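Local coordinates for trans-2-enoyl-CoA reductase (Treponema denticola ATCC 35405, PDB 4GGO), which reduces the carbon-carbon double bond of trans-2-enoyl-CoA substrates such as crotonyl-CoA with NADH, a step in fatty acid synthesis, at residues A[19-24]-A[393-398]; A[165-170]-A[188-193]; A[171-176]-A[287-292]. All blocks are in the same frame, centred on the assembly; numbering follows the deposited sequence.

Interaction 1 of 3, residues A[19-24]-A[393-398]; sequences AHPQGC and AEVERF
Val395 presses its two methyls against the N-terminal end of helix 21-38, where the N-cap His20 and the first-turn residues Pro21 and Gln22 receive them. Its CB points toward the helix start and the side chain forks there. CG1, anti to the backbone N (chi1 -180°), meets Pro21 CG tip to tip at 4.0 Å. The same methyl sits over one face of the Phe398 ring, offset toward the rim. CG2, the other branch, comes up against nitrogen: Gln22 NE2 lies 3.5 Å from it and His20 NE2 3.7 Å. The glutamine slides past the valine in the opposite direction, its chain bent at chi2. Pro21 CG also touches Phe398 CD1, at 4.1 Å, so proline, valine and phenylalanine form one small apolar cluster.

His20 does two jobs. Its CB leads away from 393-398, but the ring swings back toward Val395. At the N-cap position it takes the Gly23 N-H on ND1, a 3.3 Å bond lying close to the ring plane. A water in the plane at the ring's edge makes a weak link to NE2 and sits 2.8 Å from Ala393 O, bridging the two segments where no direct hydrogen bond joins them. Tyr391 packs edge-to-face against the same imidazole, and the carbonyl of Phe398 is held by Tyr98 OH on helix 95-110.

The contact thus lays the end of the chain across the start of an N-terminal helix, away from the annotated cofactor and substrate sites. Its chemistry is mostly apolar, a valine wedged among side chains, with the polar work given to the histidine; because ND1 accepts a hydrogen bond it carries no proton of its own, so the ring is probably neutral.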
ATOM      1  N   ALA A  19       6.198  -3.060  17.675  1.00 35.40           N
ATOM      2  CA  ALA A  19       4.807  -2.753  17.364  1.00 36.34           C
ATOM      3  C   ALA A  19       3.915  -2.893  18.592  1.00 38.86           C
ATOM      4  O   ALA A  19       4.171  -3.722  19.465  1.00 39.30           O
ATOM      5  CB  ALA A  19       4.307  -3.646  16.239  1.00 31.27           C
ATOM      6  N   HIS A  20       2.869  -2.076  18.651  1.00 30.92           N
ATOM      7  CA  HIS A  20       1.916  -2.127  19.751  1.00 32.27           C
ATOM      8  C   HIS A  20       0.682  -2.916  19.324  1.00 32.69           C
ATOM      9  O   HIS A  20      -0.042  -2.496  18.424  1.00 31.45           O
ATOM     10  CB  HIS A  20       1.521  -0.711  20.174  1.00 32.86           C
ATOM     11  CG  HIS A  20       1.010  -0.619  21.578  1.00 39.66           C
ATOM     12  ND1 HIS A  20      -0.301  -0.886  21.913  1.00 37.35           N
ATOM     13  CD2 HIS A  20       1.631  -0.283  22.733  1.00 37.76           C
ATOM     14  CE1 HIS A  20      -0.463  -0.721  23.214  1.00 42.57           C
ATOM     15  NE2 HIS A  20       0.694  -0.355  23.734  1.00 44.32           N
ATOM     16  N   PRO A  21       0.446  -4.071  19.967  1.00 31.99           N
ATOM     17  CA  PRO A  21      -0.642  -4.989  19.611  1.00 34.79           C
ATOM     18  C   PRO A  21      -2.022  -4.332  19.629  1.00 32.61           C
ATOM     19  O   PRO A  21      -2.772  -4.467  18.663  1.00 33.55           O
ATOM     20  CB  PRO A  21      -0.559  -6.066  20.697  1.00 37.05           C
ATOM     21  CG  PRO A  21       0.862  -6.035  21.143  1.00 37.45           C
ATOM     22  CD  PRO A  21       1.263  -4.592  21.077  1.00 35.74           C
ATOM     23  N   GLN A  22      -2.347  -3.633  20.711  1.00 33.83           N
ATOM     24  CA  GLN A  22      -3.656  -2.998  20.838  1.00 34.74           C
ATOM     25  C   GLN A  22      -3.783  -1.805  19.896  1.00 33.90           C
ATOM     26  O   GLN A  22      -4.861  -1.535  19.365  1.00 34.98           O
ATOM     27  CB  GLN A  22      -3.918  -2.562  22.283  1.00 38.03           C
ATOM     28  CG  GLN A  22      -4.136  -3.710  23.259  1.00 42.59           C
ATOM     29  CD  GLN A  22      -2.860  -4.464  23.575  1.00 40.41           C
ATOM     30  OE1 GLN A  22      -2.729  -5.645  23.257  1.00 45.77           O
ATOM     31  NE2 GLN A  22      -1.908  -3.781  24.203  1.00 42.32           N
ATOM     32  N   GLY A  23      -2.678  -1.095  19.698  1.00 30.96           N
ATOM     33  CA  GLY A  23      -2.650   0.041  18.796  1.00 27.92           C
ATOM     34  C   GLY A  23      -2.925  -0.371  17.364  1.00 33.88           C
ATOM     35  O   GLY A  23      -3.652   0.310  16.641  1.00 33.21           O
ATOM     36  N   CYS A  24      -2.336  -1.491  16.953  1.00 25.61           N
ATOM     37  CA  CYS A  24      -2.576  -2.035  15.622  1.00 25.55           C
ATOM     38  C   CYS A  24      -4.039  -2.438  15.466  1.00 32.18           C
ATOM     39  O   CYS A  24      -4.651  -2.204  14.423  1.00 28.88           O
ATOM     40  CB  CYS A  24      -1.666  -3.236  15.357  1.00 29.67           C
ATOM     41  SG  CYS A  24       0.092  -2.830  15.218  1.00 28.23           S
ATOM     42  N   ALA A 393      -0.220   2.037  29.837  1.00 58.34           N
ATOM     43  CA  ALA A 393      -0.591   0.705  30.288  1.00 57.16           C
ATOM     44  C   ALA A 393       0.337  -0.301  29.618  1.00 61.64           C
ATOM     45  O   ALA A 393       0.580  -0.221  28.414  1.00 62.38           O
ATOM     46  CB  ALA A 393      -2.038   0.410  29.938  1.00 59.41           C
ATOM     47  N   GLU A 394       0.848  -1.253  30.392  1.00 60.21           N
ATOM     48  CA  GLU A 394       1.811  -2.215  29.861  1.00 61.89           C
ATOM     49  C   GLU A 394       1.145  -3.383  29.137  1.00 57.52           C
ATOM     50  O   GLU A 394       0.038  -3.794  29.480  1.00 50.34           O
ATOM     51  CB  GLU A 394       2.746  -2.725  30.963  1.00 64.74           C
ATOM     52  CG  GLU A 394       2.184  -3.852  31.816  1.00 70.37           C
ATOM     53  CD  GLU A 394       3.139  -4.285  32.913  1.00 73.03           C
ATOM     54  OE1 GLU A 394       2.662  -4.617  34.018  1.00 77.18           O
ATOM     55  OE2 GLU A 394       4.364  -4.302  32.669  1.00 73.60           O
ATOM     56  N   VAL A 395       1.833  -3.903  28.124  1.00 54.64           N
ATOM     57  CA  VAL A 395       1.337  -5.035  27.351  1.00 52.69           C
ATOM     58  C   VAL A 395       1.736  -6.350  28.017  1.00 58.97           C
ATOM     59  O   VAL A 395       2.916  -6.604  28.257  1.00 50.45           O
ATOM     60  CB  VAL A 395       1.868  -4.998  25.907  1.00 50.44           C
ATOM     61  CG1 VAL A 395       1.342  -6.182  25.112  1.00 49.55           C
ATOM     62  CG2 VAL A 395       1.478  -3.688  25.237  1.00 51.22           C
ATOM     63  N   GLU A 396       0.740  -7.178  28.316  1.00 56.60           N
ATOM     64  CA  GLU A 396       0.958  -8.425  29.042  1.00 55.03           C
ATOM     65  C   GLU A 396       1.723  -9.456  28.212  1.00 59.24           C
ATOM     66  O   GLU A 396       2.690 -10.050  28.688  1.00 62.56           O
ATOM     67  CB  GLU A 396      -0.380  -8.992  29.523  1.00 61.10           C
ATOM     68  CG  GLU A 396      -1.132  -8.042  30.446  1.00 62.19           C
ATOM     69  CD  GLU A 396      -2.607  -8.370  30.559  1.00 72.01           C
ATOM     70  OE1 GLU A 396      -3.433  -7.449  30.385  1.00 74.37           O
ATOM     71  OE2 GLU A 396      -2.943  -9.542  30.826  1.00 72.96           O
ATOM     72  N   ARG A 397       1.288  -9.663  26.974  1.00 55.81           N
ATOM     73  CA  ARG A 397       1.984 -10.571  26.065  1.00 55.00           C
ATOM     74  C   ARG A 397       1.843 -10.133  24.608  1.00 51.10           C
ATOM     75  O   ARG A 397       1.017  -9.279  24.286  1.00 49.61           O
ATOM     76  CB  ARG A 397       1.505 -12.013  26.259  1.00 56.00           C
ATOM     77  CG  ARG A 397       0.004 -12.208  26.149  1.00 55.92           C
ATOM     78  CD  ARG A 397      -0.391 -13.590  26.649  1.00 53.96           C
ATOM     79  NE  ARG A 397       0.340 -14.648  25.959  1.00 59.59           N
ATOM     80  CZ  ARG A 397       0.513 -15.876  26.441  1.00 60.59           C
ATOM     81  NH1 ARG A 397       0.015 -16.202  27.626  1.00 67.21           N
ATOM     82  NH2 ARG A 397       1.193 -16.775  25.743  1.00 59.23           N
ATOM     83  N   PHE A 398       2.649 -10.722  23.730  1.00 43.99           N
ATOM     84  CA  PHE A 398       2.747 -10.242  22.355  1.00 47.97           C
ATOM     85  C   PHE A 398       2.307 -11.256  21.301  1.00 44.93           C
ATOM     86  O   PHE A 398       2.610 -11.096  20.119  1.00 44.12           O
ATOM     87  CB  PHE A 398       4.175  -9.786  22.059  1.00 41.74           C
ATOM     88  CG  PHE A 398       4.658  -8.684  22.954  1.00 43.39           C
ATOM     89  CD1 PHE A 398       4.443  -7.360  22.615  1.00 45.63           C
ATOM     90  CD2 PHE A 398       5.326  -8.971  24.133  1.00 45.12           C
ATOM     91  CE1 PHE A 398       4.884  -6.341  23.435  1.00 48.98           C
ATOM     92  CE2 PHE A 398       5.769  -7.955  24.959  1.00 48.51           C
ATOM     93  CZ  PHE A 398       5.548  -6.639  24.609  1.00 50.20           C
TER
HETATM   94  O   HOH W   1       2.351   0.616  26.420  1.00 50.60           O

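Interaction 2 of 3, residues A[165-170]-A[188-193]; sequences VLKPFG and ISAEPA
Lys167 packs its aliphatic chain over the carbonyl oxygen of Glu191. CB, CG and CD all pass close to Glu191 O, CB at 3.2 Å and CD at 3.1 Å, before the chain bends at chi3 (-69°) and sets CE 3.9 Å from Ala193 CB. The ammonium ends outside the contact, in a salt bridge with Glu197 on helix 195-205. Glu191 O is buried under these methylenes and has no hydrogen-bond partner in the model; Pro168 CD also rests on it. That proline ring lies across the end of the strand as well, with CD 3.3 Å from Ala190 O, and it touches the Ala190 methyl.

The strand in question, 185-190, is the second arm of an antiparallel hairpin whose first arm is 173-178. The loop 165-170 leads into this hairpin and passes the outgoing residues 190-193 nearly at a right angle (84°). A single direct hydrogen bond fastens the crossing: Ala193 N gives its proton to Pro168 O over 2.9 Å, at 157°. Pro192 CA leans on the same carbonyl oxygen, 3.3 Å away, in a CA-H...O contact.

Beyond it, Phe169 brings CD1 and CE1 to the carbonyl of Ala193, which approaches the edge of the ring near its plane. A water takes the Gly170 N-H and donates to Ala193 O at 2.8 Å, also at the ring's edge. Gly170 adopts backbone angles at which a CB would be jammed against the carbonyl of Phe169. At the other end of the loop Leu166 turns away from the hairpin, and its side chain lies about 6 Å from that of Tyr244, the inferred proton donor.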
ATOM      1  N   VAL A 165      16.666  -1.398  -5.478  1.00 36.04           N
ATOM      2  CA  VAL A 165      17.265  -0.148  -5.028  1.00 36.09           C
ATOM      3  C   VAL A 165      16.395   1.032  -5.453  1.00 32.00           C
ATOM      4  O   VAL A 165      15.591   0.921  -6.380  1.00 36.76           O
ATOM      5  CB  VAL A 165      18.689   0.046  -5.590  1.00 38.11           C
ATOM      6  CG1 VAL A 165      19.569  -1.149  -5.243  1.00 42.74           C
ATOM      7  CG2 VAL A 165      18.644   0.264  -7.095  1.00 35.23           C
ATOM      8  N   LEU A 166      16.553   2.158  -4.766  1.00 32.69           N
ATOM      9  CA  LEU A 166      15.812   3.369  -5.093  1.00 36.51           C
ATOM     10  C   LEU A 166      16.790   4.451  -5.526  1.00 34.15           C
ATOM     11  O   LEU A 166      17.157   5.319  -4.733  1.00 36.86           O
ATOM     12  CB  LEU A 166      15.017   3.851  -3.880  1.00 36.57           C
ATOM     13  CG  LEU A 166      14.169   2.809  -3.149  1.00 39.80           C
ATOM     14  CD1 LEU A 166      13.440   3.445  -1.977  1.00 43.96           C
ATOM     15  CD2 LEU A 166      13.187   2.145  -4.099  1.00 43.28           C
ATOM     16  N   LYS A 167      17.219   4.396  -6.784  1.00 28.80           N
ATOM     17  CA  LYS A 167      18.290   5.265  -7.260  1.00 32.13           C
ATOM     18  C   LYS A 167      18.052   5.764  -8.689  1.00 33.14           C
ATOM     19  O   LYS A 167      17.330   5.130  -9.458  1.00 31.30           O
ATOM     20  CB  LYS A 167      19.640   4.538  -7.146  1.00 33.36           C
ATOM     21  CG  LYS A 167      20.075   4.285  -5.704  1.00 34.55           C
ATOM     22  CD  LYS A 167      21.502   3.774  -5.587  1.00 38.97           C
ATOM     23  CE  LYS A 167      21.654   2.372  -6.130  1.00 44.16           C
ATOM     24  NZ  LYS A 167      22.923   1.764  -5.638  1.00 47.41           N
ATOM     25  N   PRO A 168      18.653   6.912  -9.046  1.00 26.18           N
ATOM     26  CA  PRO A 168      18.500   7.455 -10.400  1.00 32.17           C
ATOM     27  C   PRO A 168      19.462   6.804 -11.388  1.00 36.20           C
ATOM     28  O   PRO A 168      20.219   5.909 -11.014  1.00 39.01           O
ATOM     29  CB  PRO A 168      18.878   8.923 -10.216  1.00 35.58           C
ATOM     30  CG  PRO A 168      19.903   8.887  -9.139  1.00 39.58           C
ATOM     31  CD  PRO A 168      19.451   7.807  -8.188  1.00 30.68           C
ATOM     32  N   PHE A 169      19.424   7.254 -12.638  1.00 36.42           N
ATOM     33  CA  PHE A 169      20.387   6.817 -13.642  1.00 40.36           C
ATOM     34  C   PHE A 169      21.206   8.005 -14.135  1.00 35.86           C
ATOM     35  O   PHE A 169      20.699   9.122 -14.226  1.00 38.77           O
ATOM     36  CB  PHE A 169      19.686   6.146 -14.827  1.00 36.66           C
ATOM     37  CG  PHE A 169      19.077   4.811 -14.502  1.00 41.55           C
ATOM     38  CD1 PHE A 169      19.871   3.739 -14.136  1.00 42.06           C
ATOM     39  CD2 PHE A 169      17.708   4.624 -14.583  1.00 45.34           C
ATOM     40  CE1 PHE A 169      19.309   2.510 -13.842  1.00 48.04           C
ATOM     41  CE2 PHE A 169      17.140   3.398 -14.292  1.00 37.87           C
ATOM     42  CZ  PHE A 169      17.941   2.341 -13.921  1.00 39.66           C
ATOM     43  N   GLY A 170      22.474   7.759 -14.449  1.00 40.69           N
ATOM     44  CA  GLY A 170      23.339   8.794 -14.984  1.00 42.23           C
ATOM     45  C   GLY A 170      23.986   9.665 -13.924  1.00 46.33           C
ATOM     46  O   GLY A 170      25.173   9.522 -13.631  1.00 47.08           O
ATOM     47  N   ILE A 188      20.402  15.179   1.302  1.00 38.97           N
ATOM     48  CA  ILE A 188      20.819  13.804   1.065  1.00 35.64           C
ATOM     49  C   ILE A 188      20.843  13.490  -0.423  1.00 37.28           C
ATOM     50  O   ILE A 188      20.271  14.221  -1.230  1.00 34.68           O
ATOM     51  CB  ILE A 188      19.904  12.800   1.783  1.00 41.85           C
ATOM     52  CG1 ILE A 188      18.512  12.789   1.148  1.00 41.13           C
ATOM     53  CG2 ILE A 188      19.815  13.132   3.262  1.00 44.47           C
ATOM     54  CD1 ILE A 188      17.611  11.702   1.694  1.00 41.71           C
ATOM     55  N   SER A 189      21.508  12.397  -0.779  1.00 32.88           N
ATOM     56  CA  SER A 189      21.699  12.050  -2.179  1.00 30.11           C
ATOM     57  C   SER A 189      21.478  10.568  -2.450  1.00 33.60           C
ATOM     58  O   SER A 189      21.609   9.732  -1.556  1.00 36.65           O
ATOM     59  CB  SER A 189      23.109  12.444  -2.628  1.00 31.96           C
ATOM     60  OG  SER A 189      23.346  13.825  -2.418  1.00 37.78           O
ATOM     61  N   ALA A 190      21.141  10.256  -3.696  1.00 29.62           N
ATOM     62  CA  ALA A 190      21.073   8.879  -4.161  1.00 31.48           C
ATOM     63  C   ALA A 190      21.976   8.730  -5.379  1.00 35.38           C
ATOM     64  O   ALA A 190      21.775   9.393  -6.397  1.00 36.23           O
ATOM     65  CB  ALA A 190      19.640   8.498  -4.502  1.00 33.61           C
ATOM     66  N   GLU A 191      22.980   7.867  -5.264  1.00 35.01           N
ATOM     67  CA  GLU A 191      23.942   7.654  -6.339  1.00 41.45           C
ATOM     68  C   GLU A 191      23.283   6.928  -7.509  1.00 37.95           C
ATOM     69  O   GLU A 191      22.322   6.191  -7.315  1.00 39.35           O
ATOM     70  CB  GLU A 191      25.137   6.847  -5.822  1.00 41.18           C
ATOM     71  CG  GLU A 191      25.823   7.447  -4.599  1.00 49.53           C
ATOM     72  CD  GLU A 191      26.774   8.582  -4.942  1.00 55.97           C
ATOM     73  OE1 GLU A 191      27.953   8.509  -4.535  1.00 59.67           O
ATOM     74  OE2 GLU A 191      26.347   9.549  -5.608  1.00 46.72           O
ATOM     75  N   PRO A 192      23.792   7.142  -8.732  1.00 40.87           N
ATOM     76  CA  PRO A 192      23.233   6.448  -9.899  1.00 39.80           C
ATOM     77  C   PRO A 192      23.457   4.938  -9.829  1.00 39.45           C
ATOM     78  O   PRO A 192      24.487   4.489  -9.330  1.00 38.79           O
ATOM     79  CB  PRO A 192      24.007   7.056 -11.075  1.00 42.39           C
ATOM     80  CG  PRO A 192      25.262   7.593 -10.472  1.00 44.62           C
ATOM     81  CD  PRO A 192      24.876   8.067  -9.107  1.00 37.13           C
ATOM     82  N   ALA A 193      22.493   4.168 -10.323  1.00 35.41           N
ATOM     83  CA  ALA A 193      22.545   2.713 -10.223  1.00 42.05           C
ATOM     84  C   ALA A 193      23.162   2.062 -11.456  1.00 36.73           C
ATOM     85  O   ALA A 193      23.202   2.657 -12.534  1.00 37.00           O
ATOM     86  CB  ALA A 193      21.152   2.153  -9.971  1.00 45.66           C
TER
HETATM   87  O   HOH W   2      23.646   4.968 -14.073  1.00 40.43           O

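Interaction 3 of 3, residues A[171-176]-A[287-292]; sequences KTFTGK and VIPVIP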
ATOM      1  N   LYS A 171      23.205  10.573 -13.349  1.00 41.93           N
ATOM      2  CA  LYS A 171      23.722  11.499 -12.347  1.00 43.70           C
ATOM      3  C   LYS A 171      23.153  11.226 -10.960  1.00 47.61           C
ATOM      4  O   LYS A 171      22.084  10.631 -10.821  1.00 40.70           O
ATOM      5  CB  LYS A 171      23.421  12.945 -12.744  1.00 43.81           C
ATOM      6  CG  LYS A 171      24.189  13.439 -13.956  1.00 61.14           C
ATOM      7  CD  LYS A 171      23.977  14.932 -14.161  1.00 58.25           C
ATOM      8  CE  LYS A 171      24.758  15.445 -15.359  1.00 55.77           C
ATOM      9  NZ  LYS A 171      26.219  15.206 -15.212  1.00 65.45           N
ATOM     10  N   THR A 172      23.877  11.671  -9.938  1.00 41.95           N
ATOM     11  CA  THR A 172      23.411  11.557  -8.564  1.00 41.82           C
ATOM     12  C   THR A 172      22.215  12.476  -8.323  1.00 40.32           C
ATOM     13  O   THR A 172      22.229  13.647  -8.705  1.00 37.69           O
ATOM     14  CB  THR A 172      24.537  11.879  -7.555  1.00 44.80           C
ATOM     15  OG1 THR A 172      23.978  12.057  -6.247  1.00 46.19           O
ATOM     16  CG2 THR A 172      25.276  13.146  -7.958  1.00 54.75           C
ATOM     17  N   PHE A 173      21.174  11.935  -7.702  1.00 35.47           N
ATOM     18  CA  PHE A 173      19.996  12.728  -7.374  1.00 36.34           C
ATOM     19  C   PHE A 173      20.116  13.284  -5.963  1.00 32.46           C
ATOM     20  O   PHE A 173      20.192  12.532  -4.992  1.00 34.67           O
ATOM     21  CB  PHE A 173      18.720  11.896  -7.515  1.00 39.59           C
ATOM     22  CG  PHE A 173      17.481  12.602  -7.042  1.00 28.02           C
ATOM     23  CD1 PHE A 173      17.058  13.769  -7.651  1.00 37.94           C
ATOM     24  CD2 PHE A 173      16.736  12.091  -5.992  1.00 36.71           C
ATOM     25  CE1 PHE A 173      15.917  14.421  -7.220  1.00 34.89           C
ATOM     26  CE2 PHE A 173      15.595  12.736  -5.556  1.00 39.55           C
ATOM     27  CZ  PHE A 173      15.184  13.903  -6.170  1.00 32.94           C
ATOM     28  N   THR A 174      20.137  14.606  -5.860  1.00 34.90           N
ATOM     29  CA  THR A 174      20.315  15.273  -4.579  1.00 33.58           C
ATOM     30  C   THR A 174      19.183  16.257  -4.325  1.00 33.72           C
ATOM     31  O   THR A 174      18.804  17.024  -5.211  1.00 32.37           O
ATOM     32  CB  THR A 174      21.664  16.021  -4.526  1.00 38.83           C
ATOM     33  OG1 THR A 174      22.735  15.086  -4.717  1.00 40.46           O
ATOM     34  CG2 THR A 174      21.845  16.723  -3.189  1.00 35.61           C
ATOM     35  N   GLY A 175      18.640  16.226  -3.113  1.00 33.30           N
ATOM     36  CA  GLY A 175      17.585  17.143  -2.733  1.00 30.02           C
ATOM     37  C   GLY A 175      17.477  17.311  -1.233  1.00 26.72           C
ATOM     38  O   GLY A 175      18.080  16.559  -0.468  1.00 32.33           O
ATOM     39  N   LYS A 176      16.704  18.303  -0.811  1.00 30.39           N
ATOM     40  CA  LYS A 176      16.447  18.516   0.606  1.00 30.57           C
ATOM     41  C   LYS A 176      15.630  17.369   1.192  1.00 32.60           C
ATOM     42  O   LYS A 176      15.064  16.563   0.460  1.00 38.07           O
ATOM     43  CB  LYS A 176      15.722  19.846   0.826  1.00 35.67           C
ATOM     44  CG  LYS A 176      16.565  21.072   0.500  1.00 37.55           C
ATOM     45  CD  LYS A 176      16.044  22.330   1.193  1.00 45.24           C
ATOM     46  CE  LYS A 176      14.868  22.957   0.457  1.00 57.95           C
ATOM     47  NZ  LYS A 176      14.475  24.252   1.092  1.00 49.62           N
ATOM     48  N   VAL A 287      14.840   7.406   3.412  1.00 33.87           N
ATOM     49  CA  VAL A 287      16.113   7.409   2.694  1.00 37.99           C
ATOM     50  C   VAL A 287      16.012   8.033   1.304  1.00 39.24           C
ATOM     51  O   VAL A 287      17.024   8.233   0.632  1.00 40.43           O
ATOM     52  CB  VAL A 287      16.703   5.989   2.572  1.00 40.08           C
ATOM     53  CG1 VAL A 287      17.010   5.424   3.950  1.00 37.54           C
ATOM     54  CG2 VAL A 287      15.752   5.080   1.813  1.00 42.55           C
ATOM     55  N   ILE A 288      14.793   8.341   0.875  1.00 30.63           N
ATOM     56  CA  ILE A 288      14.585   8.949  -0.433  1.00 25.46           C
ATOM     57  C   ILE A 288      14.683  10.467  -0.347  1.00 32.53           C
ATOM     58  O   ILE A 288      13.989  11.088   0.457  1.00 30.11           O
ATOM     59  CB  ILE A 288      13.209   8.583  -1.013  1.00 30.48           C
ATOM     60  CG1 ILE A 288      13.005   7.069  -1.010  1.00 32.23           C
ATOM     61  CG2 ILE A 288      13.069   9.130  -2.419  1.00 33.30           C
ATOM     62  CD1 ILE A 288      11.629   6.643  -1.493  1.00 30.83           C
ATOM     63  N   PRO A 289      15.552  11.071  -1.173  1.00 31.02           N
ATOM     64  CA  PRO A 289      15.680  12.532  -1.202  1.00 28.07           C
ATOM     65  C   PRO A 289      14.373  13.197  -1.620  1.00 24.83           C
ATOM     66  O   PRO A 289      13.655  12.641  -2.451  1.00 24.92           O
ATOM     67  CB  PRO A 289      16.760  12.768  -2.264  1.00 27.19           C
ATOM     68  CG  PRO A 289      17.522  11.483  -2.325  1.00 32.32           C
ATOM     69  CD  PRO A 289      16.508  10.412  -2.078  1.00 28.72           C
ATOM     70  N   VAL A 290      14.081  14.354  -1.026  1.00 19.97           N
ATOM     71  CA  VAL A 290      12.887  15.159  -1.321  1.00 24.98           C
ATOM     72  C   VAL A 290      11.585  14.613  -0.719  1.00 23.11           C
ATOM     73  O   VAL A 290      10.803  15.372  -0.144  1.00 25.79           O
ATOM     74  CB  VAL A 290      12.712  15.447  -2.837  1.00 25.82           C
ATOM     75  CG1 VAL A 290      11.495  16.330  -3.080  1.00 30.63           C
ATOM     76  CG2 VAL A 290      13.966  16.097  -3.405  1.00 27.72           C
ATOM     77  N   ILE A 291      11.370  13.305  -0.837  1.00 19.65           N
ATOM     78  CA  ILE A 291      10.102  12.674  -0.438  1.00 25.57           C
ATOM     79  C   ILE A 291       9.522  13.061   0.938  1.00 21.48           C
ATOM     80  O   ILE A 291       8.348  13.423   1.020  1.00 26.26           O
ATOM     81  CB  ILE A 291      10.145  11.129  -0.613  1.00 21.01           C
ATOM     82  CG1 ILE A 291       9.962  10.762  -2.084  1.00 25.16           C
ATOM     83  CG2 ILE A 291       9.065  10.455   0.221  1.00 25.84           C
ATOM     84  CD1 ILE A 291       8.651  11.236  -2.675  1.00 26.92           C
ATOM     85  N   PRO A 292      10.329  12.997   2.014  1.00 27.71           N
ATOM     86  CA  PRO A 292       9.751  13.351   3.318  1.00 23.21           C
ATOM     87  C   PRO A 292       9.329  14.816   3.404  1.00 25.90           C
ATOM     88  O   PRO A 292       8.319  15.122   4.037  1.00 23.15           O
ATOM     89  CB  PRO A 292      10.902  13.082   4.294  1.00 26.77           C
ATOM     90  CG  PRO A 292      11.767  12.096   3.592  1.00 26.74           C
ATOM     91  CD  PRO A 292      11.711  12.507   2.156  1.00 24.50           C
TER
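Lys176 O is approached by two groups of Val290. The Val290 amide donates to it across 2.8 Å, almost straight down the carbonyl (C=O...N 170°), although the bond is bent at the hydrogen (N-H...O 133°). Val290 CA adds a CA-H...O contact, 3.1 Å from the same oxygen. Val290 is the N-cap residue of helix 291-305 and has a positive phi, so the backbone turns sharply just where it meets the strand.

Beside this bond the packing is apolar. Phe173 extends with CG anti to its backbone N (chi1 173°), and its ring slants across Pro289, CE2 lying 3.5 Å from Pro289 CB. Val290 crosses the phenylalanine at about a right angle and brings CG2 to 3.7 Å from Phe173 CZ. The same methyl comes within 3.8 Å of Gly175 CA, an approach that the glycine's lack of a side chain permits. Pro289 CG also touches CD2 of the aromatic ring.

The strand carrying Phe173 and Gly175 pairs on its other edge with 185-190 through backbone bonds to Ala190 and Ile188. Pro289 reaches Ile188 of that strand, while the ring of Phe173 rests on Ala242 and Leu243 of helix 241-244, the short helix that also holds Tyr244. The hairpin therefore packs against both this helix and the N-terminal end of helix 291-305.

Overall arrangement
From the N terminus, the chain first passes residues 19-24, whose partner in interaction 1 comes only at 393-398; this contact closes nearly the whole chain into one loop and brings its two ends together. Interactions 2 and 3 both fall within that loop, with centres about 38 Å and 35 Å from that of interaction 1. Interaction 2 closes a short loop round the hairpin, from 165-170 to 188-193. Interaction 3 runs from 171-176 to 287-292, so the two cross along the chain. Their centres are about 9 Å apart, and paired strands 173-178 and 185-190 join them, tying the hairpin to its entry loop and to helix 291-305.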